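Local coordinates for DNA replication and repair protein RecF (Caldanaerobacter subterraneus subsp. tengcongensis, PDB 5Z69), which binds ATP as an ABC-type ATPase, probably binds single-stranded DNA, and acts as a recombination mediator in the RecFOR pathway of DNA repair, at residues Y162-I176 with D261-R273. Sequence-based numbering, arbitrary orientation.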
loop_
_atom_site.group_PDB
_atom_site.type_symbol
_atom_site.label_atom_id
_atom_site.label_comp_id
_atom_site.label_asym_id
_atom_site.label_seq_id
_atom_site.Cartn_x
_atom_site.Cartn_y
_atom_site.Cartn_z
ATOM N N TYR A 162 6.541 -15.772 -15.911
ATOM C CA TYR A 162 5.581 -14.694 -15.668
ATOM C C TYR A 162 5.885 -13.500 -16.573
ATOM O O TYR A 162 4.988 -12.980 -17.234
ATOM C CB TYR A 162 5.591 -14.262 -14.199
ATOM C CG TYR A 162 4.699 -13.074 -13.897
ATOM C CD1 TYR A 162 3.347 -13.242 -13.632
ATOM C CD2 TYR A 162 5.220 -11.790 -13.865
ATOM C CE1 TYR A 162 2.514 -12.134 -13.358
ATOM C CE2 TYR A 162 4.421 -10.689 -13.595
ATOM C CZ TYR A 162 3.064 -10.856 -13.345
ATOM O OH TYR A 162 2.280 -9.736 -13.075
ATOM N N ASN A 163 7.152 -13.084 -16.624
ATOM C CA ASN A 163 7.504 -11.897 -17.403
ATOM C C ASN A 163 7.263 -12.126 -18.880
ATOM O O ASN A 163 6.932 -11.187 -19.617
ATOM C CB ASN A 163 8.958 -11.489 -17.188
ATOM C CG ASN A 163 9.226 -10.963 -15.802
ATOM O OD1 ASN A 163 8.307 -10.662 -15.043
ATOM N ND2 ASN A 163 10.503 -10.841 -15.465
ATOM N N LYS A 164 7.437 -13.377 -19.307
ATOM C CA LYS A 164 7.226 -13.764 -20.706
ATOM C C LYS A 164 5.751 -13.659 -21.069
ATOM O O LYS A 164 5.383 -13.074 -22.086
ATOM C CB LYS A 164 7.729 -15.190 -20.946
ATOM C CG LYS A 164 7.714 -15.640 -22.398
ATOM C CD LYS A 164 8.605 -16.879 -22.578
ATOM N N THR A 165 4.905 -14.225 -20.218
ATOM C CA THR A 165 3.456 -14.152 -20.401
ATOM C C THR A 165 2.940 -12.713 -20.300
ATOM O O THR A 165 2.058 -12.295 -21.044
ATOM C CB THR A 165 2.740 -15.025 -19.365
ATOM O OG1 THR A 165 3.182 -16.377 -19.520
ATOM C CG2 THR A 165 1.245 -14.972 -19.550
ATOM N N LEU A 166 3.496 -11.956 -19.370
ATOM C CA LEU A 166 3.146 -10.553 -19.244
ATOM C C LEU A 166 3.459 -9.805 -20.543
ATOM O O LEU A 166 2.633 -9.034 -21.053
ATOM C CB LEU A 166 3.895 -9.929 -18.079
ATOM C CG LEU A 166 3.665 -8.434 -17.895
ATOM C CD1 LEU A 166 2.192 -8.185 -17.579
ATOM C CD2 LEU A 166 4.549 -7.874 -16.782
ATOM N N SER A 167 4.656 -10.040 -21.079
ATOM C CA SER A 167 5.069 -9.384 -22.319
ATOM C C SER A 167 4.123 -9.737 -23.462
ATOM O O SER A 167 3.738 -8.863 -24.250
ATOM C CB SER A 167 6.501 -9.765 -22.695
ATOM O OG SER A 167 6.864 -9.148 -23.921
ATOM N N ASN A 168 3.755 -11.017 -23.549
ATOM C CA ASN A 168 2.785 -11.460 -24.545
ATOM C C ASN A 168 1.438 -10.767 -24.359
ATOM O O ASN A 168 0.806 -10.352 -25.328
ATOM C CB ASN A 168 2.592 -12.972 -24.488
ATOM C CG ASN A 168 3.829 -13.739 -24.964
ATOM O OD1 ASN A 168 4.684 -13.188 -25.661
ATOM N ND2 ASN A 168 3.924 -15.006 -24.582
ATOM N N ARG A 169 0.995 -10.655 -23.113
ATOM C CA ARG A 169 -0.285 -10.027 -22.864
ATOM C C ARG A 169 -0.233 -8.568 -23.308
ATOM O O ARG A 169 -1.151 -8.079 -23.964
ATOM C CB ARG A 169 -0.687 -10.121 -21.390
ATOM C CG ARG A 169 -2.130 -9.632 -21.142
ATOM C CD ARG A 169 -2.425 -9.437 -19.677
ATOM N NE ARG A 169 -3.847 -9.248 -19.390
ATOM C CZ ARG A 169 -4.424 -8.067 -19.178
ATOM N NH1 ARG A 169 -3.711 -6.944 -19.229
ATOM N NH2 ARG A 169 -5.717 -8.011 -18.916
ATOM N N ASN A 170 0.849 -7.876 -22.969
ATOM C CA ASN A 170 0.951 -6.460 -23.299
ATOM C C ASN A 170 0.989 -6.170 -24.800
ATOM O O ASN A 170 0.431 -5.181 -25.270
ATOM C CB ASN A 170 2.173 -5.864 -22.620
ATOM C CG ASN A 170 1.942 -5.643 -21.147
ATOM O OD1 ASN A 170 0.792 -5.542 -20.709
ATOM N ND2 ASN A 170 3.015 -5.572 -20.372
ATOM N N SER A 171 1.642 -7.038 -25.556
ATOM C CA SER A 171 1.684 -6.838 -26.997
ATOM C C SER A 171 0.316 -7.198 -27.572
ATOM O O SER A 171 -0.142 -6.576 -28.532
ATOM C CB SER A 171 2.813 -7.653 -27.640
ATOM O OG SER A 171 2.592 -9.038 -27.515
ATOM N N LEU A 172 -0.350 -8.174 -26.958
ATOM C CA LEU A 172 -1.714 -8.509 -27.350
ATOM C C LEU A 172 -2.625 -7.300 -27.155
ATOM O O LEU A 172 -3.507 -7.050 -27.973
ATOM C CB LEU A 172 -2.251 -9.700 -26.552
ATOM C CG LEU A 172 -3.659 -10.163 -26.944
ATOM C CD1 LEU A 172 -3.679 -10.602 -28.405
ATOM C CD2 LEU A 172 -4.154 -11.286 -26.044
ATOM N N LEU A 173 -2.404 -6.552 -26.074
ATOM C CA LEU A 173 -3.215 -5.359 -25.788
ATOM C C LEU A 173 -3.081 -4.364 -26.954
ATOM O O LEU A 173 -4.077 -3.847 -27.445
ATOM C CB LEU A 173 -2.808 -4.697 -24.451
ATOM C CG LEU A 173 -3.405 -4.998 -23.057
ATOM C CD1 LEU A 173 -4.885 -4.926 -23.079
ATOM C CD2 LEU A 173 -3.044 -6.335 -22.509
ATOM N N LYS A 174 -1.845 -4.115 -27.391
ATOM C CA LYS A 174 -1.566 -3.289 -28.571
ATOM C C LYS A 174 -2.353 -3.761 -29.783
ATOM O O LYS A 174 -2.982 -2.964 -30.475
ATOM C CB LYS A 174 -0.076 -3.305 -28.918
ATOM C CG LYS A 174 0.719 -2.127 -28.403
ATOM C CD LYS A 174 1.478 -2.491 -27.138
ATOM C CE LYS A 174 2.371 -1.344 -26.687
ATOM N NZ LYS A 174 3.211 -1.718 -25.516
ATOM N N LYS A 175 -2.312 -5.069 -30.024
ATOM C CA LYS A 175 -2.983 -5.672 -31.171
ATOM C C LYS A 175 -4.505 -5.535 -31.073
ATOM O O LYS A 175 -5.189 -5.355 -32.079
ATOM C CB LYS A 175 -2.581 -7.144 -31.296
ATOM C CG LYS A 175 -2.886 -7.767 -32.645
ATOM C CD LYS A 175 -2.105 -7.089 -33.761
ATOM C CE LYS A 175 -0.605 -7.149 -33.509
ATOM N NZ LYS A 175 0.175 -6.615 -34.660
ATOM N N ILE A 176 -5.034 -5.620 -29.859
ATOM C CA ILE A 176 -6.461 -5.411 -29.639
ATOM C C ILE A 176 -6.837 -3.944 -29.843
ATOM O O ILE A 176 -7.868 -3.642 -30.431
ATOM C CB ILE A 176 -6.881 -5.858 -28.235
ATOM C CG1 ILE A 176 -6.618 -7.355 -28.069
ATOM C CG2 ILE A 176 -8.345 -5.528 -27.982
ATOM C CD1 ILE A 176 -6.621 -7.820 -26.645
ATOM N N ASP A 261 -6.446 -1.268 -18.922
ATOM C CA ASP A 261 -5.234 -1.798 -19.559
ATOM C C ASP A 261 -5.169 -1.422 -21.039
ATOM O O ASP A 261 -4.094 -1.148 -21.586
ATOM C CB ASP A 261 -5.169 -3.319 -19.382
ATOM C CG ASP A 261 -4.859 -3.726 -17.939
ATOM O OD1 ASP A 261 -4.481 -2.848 -17.126
ATOM O OD2 ASP A 261 -4.985 -4.924 -17.618
ATOM N N LEU A 262 -6.329 -1.395 -21.686
ATOM C CA LEU A 262 -6.401 -0.980 -23.082
ATOM C C LEU A 262 -6.034 0.489 -23.230
ATOM O O LEU A 262 -5.477 0.896 -24.242
ATOM C CB LEU A 262 -7.798 -1.234 -23.639
ATOM C CG LEU A 262 -8.014 -2.712 -23.950
ATOM C CD1 LEU A 262 -9.447 -2.950 -24.304
ATOM C CD2 LEU A 262 -7.094 -3.157 -25.087
ATOM N N LYS A 263 -6.337 1.282 -22.209
ATOM C CA LYS A 263 -6.030 2.704 -22.262
ATOM C C LYS A 263 -4.543 2.964 -22.131
ATOM O O LYS A 263 -3.978 3.768 -22.872
ATOM C CB LYS A 263 -6.779 3.458 -21.168
ATOM C CG LYS A 263 -6.366 4.904 -21.066
ATOM C CD LYS A 263 -7.090 5.610 -19.923
ATOM C CE LYS A 263 -8.603 5.703 -20.147
ATOM N NZ LYS A 263 -9.377 4.627 -19.447
ATOM N N TYR A 264 -3.898 2.275 -21.195
ATOM C CA TYR A 264 -2.495 2.529 -20.916
ATOM C C TYR A 264 -1.564 1.587 -21.677
ATOM O O TYR A 264 -0.343 1.770 -21.658
ATOM C CB TYR A 264 -2.239 2.431 -19.414
ATOM C CG TYR A 264 -2.780 3.622 -18.663
ATOM C CD1 TYR A 264 -2.009 4.765 -18.495
ATOM C CD2 TYR A 264 -4.072 3.614 -18.139
ATOM C CE1 TYR A 264 -2.498 5.861 -17.824
ATOM C CE2 TYR A 264 -4.574 4.713 -17.461
ATOM C CZ TYR A 264 -3.781 5.831 -17.308
ATOM O OH TYR A 264 -4.253 6.927 -16.637
ATOM N N LEU A 265 -2.150 0.603 -22.358
ATOM C CA LEU A 265 -1.384 -0.437 -23.034
ATOM C C LEU A 265 -0.378 -1.078 -22.067
ATOM O O LEU A 265 0.793 -1.264 -22.402
ATOM C CB LEU A 265 -0.680 0.128 -24.269
ATOM C CG LEU A 265 -1.555 0.522 -25.467
ATOM C CD1 LEU A 265 -0.675 1.041 -26.608
ATOM C CD2 LEU A 265 -2.431 -0.630 -25.954
ATOM N N SER A 266 -0.847 -1.394 -20.858
ATOM C CA SER A 266 -0.038 -2.098 -19.857
ATOM C C SER A 266 -0.945 -2.919 -18.946
ATOM O O SER A 266 -2.165 -2.892 -19.083
ATOM C CB SER A 266 0.781 -1.117 -19.026
ATOM O OG SER A 266 -0.080 -0.383 -18.161
ATOM N N THR A 267 -0.351 -3.644 -18.007
ATOM C CA THR A 267 -1.112 -4.510 -17.116
ATOM C C THR A 267 -0.943 -4.010 -15.699
ATOM O O THR A 267 0.154 -4.123 -15.157
ATOM C CB THR A 267 -0.628 -5.989 -17.206
ATOM O OG1 THR A 267 -0.761 -6.456 -18.549
ATOM C CG2 THR A 267 -1.445 -6.895 -16.285
ATOM N N GLN A 268 -1.991 -3.444 -15.085
ATOM C CA GLN A 268 -1.800 -2.900 -13.731
ATOM C C GLN A 268 -1.886 -3.983 -12.646
ATOM O O GLN A 268 -1.497 -3.748 -11.496
ATOM C CB GLN A 268 -2.801 -1.748 -13.441
ATOM C CG GLN A 268 -4.020 -2.132 -12.678
ATOM C CD GLN A 268 -3.873 -2.171 -11.154
ATOM O OE1 GLN A 268 -4.633 -2.865 -10.508
ATOM N NE2 GLN A 268 -2.916 -1.447 -10.591
ATOM N N VAL A 269 -2.370 -5.174 -12.998
ATOM C CA VAL A 269 -2.527 -6.232 -12.008
ATOM C C VAL A 269 -1.381 -7.259 -12.018
ATOM O O VAL A 269 -1.141 -7.914 -13.019
ATOM C CB VAL A 269 -3.836 -7.007 -12.209
ATOM C CG1 VAL A 269 -3.870 -8.214 -11.300
ATOM C CG2 VAL A 269 -5.069 -6.104 -11.931
ATOM N N GLY A 270 -0.702 -7.427 -10.896
ATOM C CA GLY A 270 0.228 -8.542 -10.775
ATOM C C GLY A 270 1.452 -8.234 -9.940
ATOM O O GLY A 270 1.620 -7.093 -9.475
ATOM N N PRO A 271 2.322 -9.253 -9.747
ATOM C CA PRO A 271 3.582 -9.146 -9.008
ATOM C C PRO A 271 4.457 -7.974 -9.432
ATOM O O PRO A 271 5.205 -7.463 -8.603
ATOM C CB PRO A 271 4.289 -10.479 -9.325
ATOM C CG PRO A 271 3.196 -11.442 -9.553
ATOM C CD PRO A 271 1.978 -10.659 -10.040
ATOM N N HIS A 272 4.355 -7.546 -10.687
ATOM C CA HIS A 272 5.227 -6.489 -11.203
ATOM C C HIS A 272 4.802 -5.087 -10.771
ATOM O O HIS A 272 5.432 -4.099 -11.172
ATOM C CB HIS A 272 5.287 -6.543 -12.735
ATOM C CG HIS A 272 3.958 -6.317 -13.385
ATOM N ND1 HIS A 272 2.950 -7.256 -13.362
ATOM C CD2 HIS A 272 3.460 -5.247 -14.051
ATOM C CE1 HIS A 272 1.894 -6.783 -14.001
ATOM N NE2 HIS A 272 2.180 -5.569 -14.434
ATOM N N ARG A 273 3.739 -4.995 -9.971
ATOM C CA ARG A 273 3.306 -3.698 -9.443
ATOM C C ARG A 273 3.287 -3.692 -7.937
ATOM O O ARG A 273 2.738 -2.779 -7.348
ATOM C CB ARG A 273 1.902 -3.321 -9.940
ATOM C CG ARG A 273 1.814 -3.043 -11.423
ATOM C CD ARG A 273 2.553 -1.768 -11.772
ATOM N NE ARG A 273 2.303 -1.381 -13.157
ATOM C CZ ARG A 273 1.228 -0.714 -13.568
ATOM N NH2 ARG A 273 1.113 -0.428 -14.858
HETATM O O HOH W 1 2.863 -4.022 -17.617
#
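Far from the ATP site, the loop that follows helix 258-264 is laid along helix 153-177 in the helical arm of RecF; Tyr162 and Asn170 hold the loop through His272 and Thr267, while Arg169 reaches both Thr267 and Asp261 of helix 258-264. Tyr162 OH meets His272 ND1 at the imidazole edge, 2.6 Å away, while Pro271 CG lies over one face of the phenol, towards its rim. Leu166 CD2 sits over the centre of the imidazole, 3.8 Å from the centroid. His272 NE2 donates to Thr267 O (2.6 Å), so both ring nitrogens are bonded and the ring's rotation is fixed. Thr267 OG1 accepts from Arg169 NH1 (3.1 Å) and donates to Asn170 OD1 (2.8 Å); a water joins Asn170 ND2 to Thr267 N. With CG anti to the backbone N (chi1 -172°) and an extended chain, Arg169 carries NH1 to Asp261 OD2 (2.9 Å), above the carboxylate plane, the two flat groups almost perpendicular at 87°. Its NE is paired with Asp190 of helix 186-222. Exchanging Arg169 for a leucine would probably leave the buried carboxylate of Asp261 without its cationic mate and Thr267 OG1 without a donor. Beyond this, Leu173 CD1 packs tightly on Leu262 CD2 (3.5 Å), and Leu265 lies alongside the bent Lys174 chain. Flanked by Asp261 and Asp190, the guanidinium joins three helices electrostatically, while the Tyr162-His272-Thr267 chain of bonds probably steadies the loop against the helix.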